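Local structure of possible exported protein (Mycobacterium tuberculosis, 3MAY) at the interface of chains A and B and the interface of chains A and C. The protein binds heme as a secreted part of a mycobacterial heme-iron acquisition system and delivers it to the membrane proteins MmpL3 and MmpL11. Coordinates in Å, arbitrary orientation; residue numbers count along the deposited sequence, not the author numbering. Chains: chain A/B/C, Possible exported protein.

Contact 1: the interface of chains A and B. Residues chain A 42, 45-46; chain B 83-85, 88.
The pyrrolidine ring of A:Pro46 meets the ring of B:Pro83 rim to rim, CB of one lying 3.8 Å from CB of the other, where two copies of this all-helical heme-binding (MHB family) protein touch. A:Pro46 is the first residue of helix 46-58, and its outer rim, CB, CG and CD, faces the B segment that leads into helix 86-99. The CG corner is directed at the carbonyl of B:Pro83; that pair is modelled too close to be trusted, but the same corner also lies 3.9 Å from CA of B:Ile84. At the CD corner the hydroxyl OG of B:Ser85 stands 3.9 Å away, a van der Waals contact. OG is turned into the crowded position between its own backbone N and carbonyl carbon (chi1 34°), which brings it to the proline's side.

B:Gln88 comes down from the first turn of its helix beside the proline pair. With CG anti to its carbonyl carbon, CG runs alongside CD of A:Pro46; the bend at chi2 (-91°) then lays the amide face over A:Gly45, whose CA sits 3.9 Å from CD of the glutamine, almost straight below it. As modelled, the amide oxygen OE1 of B:Gln88 lies 3.2 Å from the backbone O of A:Gln42. Two acceptors would face each other there, so the amide may really be turned over, which this structure alone does not settle.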
loop_
_atom_site.group_PDB
_atom_site.type_symbol
_atom_site.label_atom_id
_atom_site.label_comp_id
_atom_site.label_asym_id
_atom_site.label_seq_id
_atom_site.Cartn_x
_atom_site.Cartn_y
_atom_site.Cartn_z
ATOM N N GLN A 42 6.140 6.344 6.407
ATOM C CA GLN A 42 4.848 6.908 6.789
ATOM C C GLN A 42 3.749 6.499 5.793
ATOM O O GLN A 42 2.636 7.060 5.797
ATOM C CB GLN A 42 4.938 8.435 6.900
ATOM C CG GLN A 42 5.653 8.904 8.136
ATOM C CD GLN A 42 5.999 10.398 8.130
ATOM O OE1 GLN A 42 7.118 10.763 8.491
ATOM N NE2 GLN A 42 5.038 11.260 7.772
ATOM N N GLY A 45 1.377 8.940 3.893
ATOM C CA GLY A 45 0.419 9.822 4.550
ATOM C C GLY A 45 0.386 11.218 3.944
ATOM O O GLY A 45 1.302 11.605 3.210
ATOM N N PRO A 46 -0.676 11.987 4.255
ATOM C CA PRO A 46 -0.912 13.364 3.777
ATOM C C PRO A 46 0.097 14.399 4.302
ATOM O O PRO A 46 0.232 15.484 3.705
ATOM C CB PRO A 46 -2.311 13.702 4.335
ATOM C CG PRO A 46 -2.898 12.347 4.827
ATOM C CD PRO A 46 -1.711 11.548 5.224
ATOM N N PRO B 83 -3.694 15.507 8.844
ATOM C CA PRO B 83 -4.664 15.023 7.846
ATOM C C PRO B 83 -4.649 13.523 7.531
ATOM O O PRO B 83 -5.053 13.138 6.418
ATOM C CB PRO B 83 -4.397 15.894 6.607
ATOM C CG PRO B 83 -4.000 17.197 7.179
ATOM C CD PRO B 83 -3.206 16.848 8.477
ATOM N N ILE B 84 -4.221 12.714 8.511
ATOM C CA ILE B 84 -4.137 11.273 8.402
ATOM C C ILE B 84 -5.308 10.662 7.639
ATOM O O ILE B 84 -6.430 11.166 7.694
ATOM C CB ILE B 84 -4.126 10.550 9.818
ATOM C CG1 ILE B 84 -5.271 11.000 10.773
ATOM C CG2 ILE B 84 -2.727 10.710 10.499
ATOM C CD1 ILE B 84 -6.645 11.353 10.145
ATOM N N SER B 85 -5.039 9.597 6.899
ATOM C CA SER B 85 -6.029 9.034 5.987
ATOM C C SER B 85 -6.559 7.718 6.553
ATOM O O SER B 85 -6.100 7.283 7.612
ATOM C CB SER B 85 -5.373 8.836 4.628
ATOM O OG SER B 85 -3.995 8.471 4.800
ATOM N N GLN B 88 -3.675 5.660 7.062
ATOM C CA GLN B 88 -2.912 5.890 8.296
ATOM C C GLN B 88 -3.596 5.066 9.388
ATOM O O GLN B 88 -2.942 4.437 10.231
ATOM C CB GLN B 88 -2.890 7.388 8.670
ATOM C CG GLN B 88 -2.146 8.355 7.706
ATOM C CD GLN B 88 -0.684 8.549 8.071
ATOM O OE1 GLN B 88 0.151 7.717 7.751
ATOM N NE2 GLN B 88 -0.366 9.650 8.740
#

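Contact 2: the interface of chains A and C. Residues chain A 87, 90-91, 94; chain C 89, 92-93, 96.
The side-chain amide of A:Gln94 meets C:Ala89 at its oxygen: the methyl CB lies 3.7 Å from OE1, approaching the oxygen obliquely from the side of CG and not over a face of the amide. The glutamine reaches there with CG anti to its backbone N (chi1 -157°) and a bend at the next bond. Two flat peptide groups, by contrast, are touched on a face. The peptide joining A:Ile90 to A:Gly91 carries the terminal methyl CE of C:Met93 above one face, nearest its nitrogen end, 3.5 Å from N of A:Gly91. In the other direction, CD1 of A:Ile90 stands above a face of the peptide that follows C:Leu92, 3.9 Å from the carbonyl O of that leucine.

These groups belong to the C-terminal helices of two copies, 86-95 in chain A and 85-98 in chain C, which run roughly antiparallel and pack mainly through apolar groups. A:Ile90 gives up the most surface in the patch. Its CG2 branch is laid along the thioether chain of C:Met93, 3.8 Å from CG near the root and about as far from CE at the tip. The methionine stays extended beyond CG (chi2 161°, chi3 171°), keeping both CG and CE against the branch; the two chains point opposite ways as they pass. The methionine tip also reaches the glycine, CE lying 3.8 Å from the CA of A:Gly91. The polar backbone atoms touched here meet carbon, so shape, and not polar pairing, appears to dominate this patch. The other branch of A:Ile90 runs counter to C:Val96, its CD1 methyl 3.7 Å from CG2 of the valine.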
loop_
_atom_site.group_PDB
_atom_site.type_symbol
_atom_site.label_atom_id
_atom_site.label_comp_id
_atom_site.label_asym_id
_atom_site.label_seq_id
_atom_site.Cartn_x
_atom_site.Cartn_y
_atom_site.Cartn_z
ATOM N N LEU A 87 0.123 4.169 -11.684
ATOM C CA LEU A 87 -1.125 3.641 -11.148
ATOM C C LEU A 87 -1.138 2.087 -11.186
ATOM O O LEU A 87 -1.162 1.424 -10.146
ATOM C CB LEU A 87 -2.321 4.292 -11.866
ATOM C CG LEU A 87 -2.524 4.161 -13.386
ATOM C CD1 LEU A 87 -3.408 2.944 -13.729
ATOM C CD2 LEU A 87 -3.158 5.431 -13.916
ATOM N N ILE A 90 1.184 -0.423 -8.655
ATOM C CA ILE A 90 0.775 -0.756 -7.279
ATOM C C ILE A 90 0.030 -2.098 -7.235
ATOM O O ILE A 90 0.355 -2.991 -6.436
ATOM C CB ILE A 90 -0.069 0.382 -6.616
ATOM C CG1 ILE A 90 0.821 1.572 -6.273
ATOM C CG2 ILE A 90 -0.748 -0.096 -5.339
ATOM C CD1 ILE A 90 0.061 2.815 -5.833
ATOM N N GLY A 91 -0.969 -2.224 -8.104
ATOM C CA GLY A 91 -1.709 -3.467 -8.260
ATOM C C GLY A 91 -0.800 -4.608 -8.651
ATOM O O GLY A 91 -0.899 -5.699 -8.088
ATOM N N GLN A 94 1.473 -5.682 -5.583
ATOM C CA GLN A 94 0.789 -6.519 -4.627
ATOM C C GLN A 94 0.946 -7.940 -5.104
ATOM O O GLN A 94 1.571 -8.759 -4.441
ATOM C CB GLN A 94 -0.693 -6.187 -4.522
ATOM C CG GLN A 94 -1.270 -6.635 -3.205
ATOM C CD GLN A 94 -0.427 -6.143 -2.035
ATOM O OE1 GLN A 94 -0.601 -5.016 -1.556
ATOM N NE2 GLN A 94 0.501 -6.984 -1.579
ATOM N N ALA C 89 -3.521 -1.554 -0.203
ATOM C CA ALA C 89 -3.251 -1.350 -1.611
ATOM C C ALA C 89 -4.191 -0.323 -2.235
ATOM O O ALA C 89 -3.750 0.494 -3.049
ATOM C CB ALA C 89 -3.291 -2.678 -2.357
ATOM N N LEU C 92 -3.215 2.906 -0.819
ATOM C CA LEU C 92 -1.987 3.355 -1.442
ATOM C C LEU C 92 -2.263 4.056 -2.766
ATOM O O LEU C 92 -1.573 5.008 -3.102
ATOM C CB LEU C 92 -1.011 2.196 -1.639
ATOM C CG LEU C 92 -0.323 1.632 -0.397
ATOM C CD1 LEU C 92 0.411 0.334 -0.750
ATOM C CD2 LEU C 92 0.619 2.649 0.222
ATOM N N MET C 93 -3.268 3.582 -3.503
ATOM C CA MET C 93 -3.642 4.138 -4.814
ATOM C C MET C 93 -4.333 5.472 -4.701
ATOM O O MET C 93 -4.119 6.371 -5.519
ATOM C CB MET C 93 -4.572 3.186 -5.556
ATOM C CG MET C 93 -3.880 1.956 -6.077
ATOM S SD MET C 93 -5.021 0.615 -6.459
ATOM C CE MET C 93 -3.861 -0.470 -7.286
ATOM N N VAL C 96 -1.666 8.014 -3.905
ATOM C CA VAL C 96 -0.769 8.377 -5.010
ATOM C C VAL C 96 -1.557 9.198 -6.029
ATOM O O VAL C 96 -0.981 9.909 -6.913
ATOM C CB VAL C 96 -0.179 7.096 -5.716
ATOM C CG1 VAL C 96 0.500 7.416 -7.126
ATOM C CG2 VAL C 96 0.728 6.318 -4.758
#

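Contact 1 and contact 2 have centres about 15 Å apart and share no residue; chain A contributes to both from separate parts of its fold. In contact 1 it offers the turn into helix 46-58, in contact 2 its last helix. The C-terminal helix recurs in different roles: its start and the preceding segment in chain B serve contact 1, while in chains A and C the helix lies along its partner in contact 2. Four copies make up the deposited assembly, and neither full interface is an exact two-fold; the structure alone does not show whether the assembly exists in solution. Helix 46-58 also carries heme-binding His55.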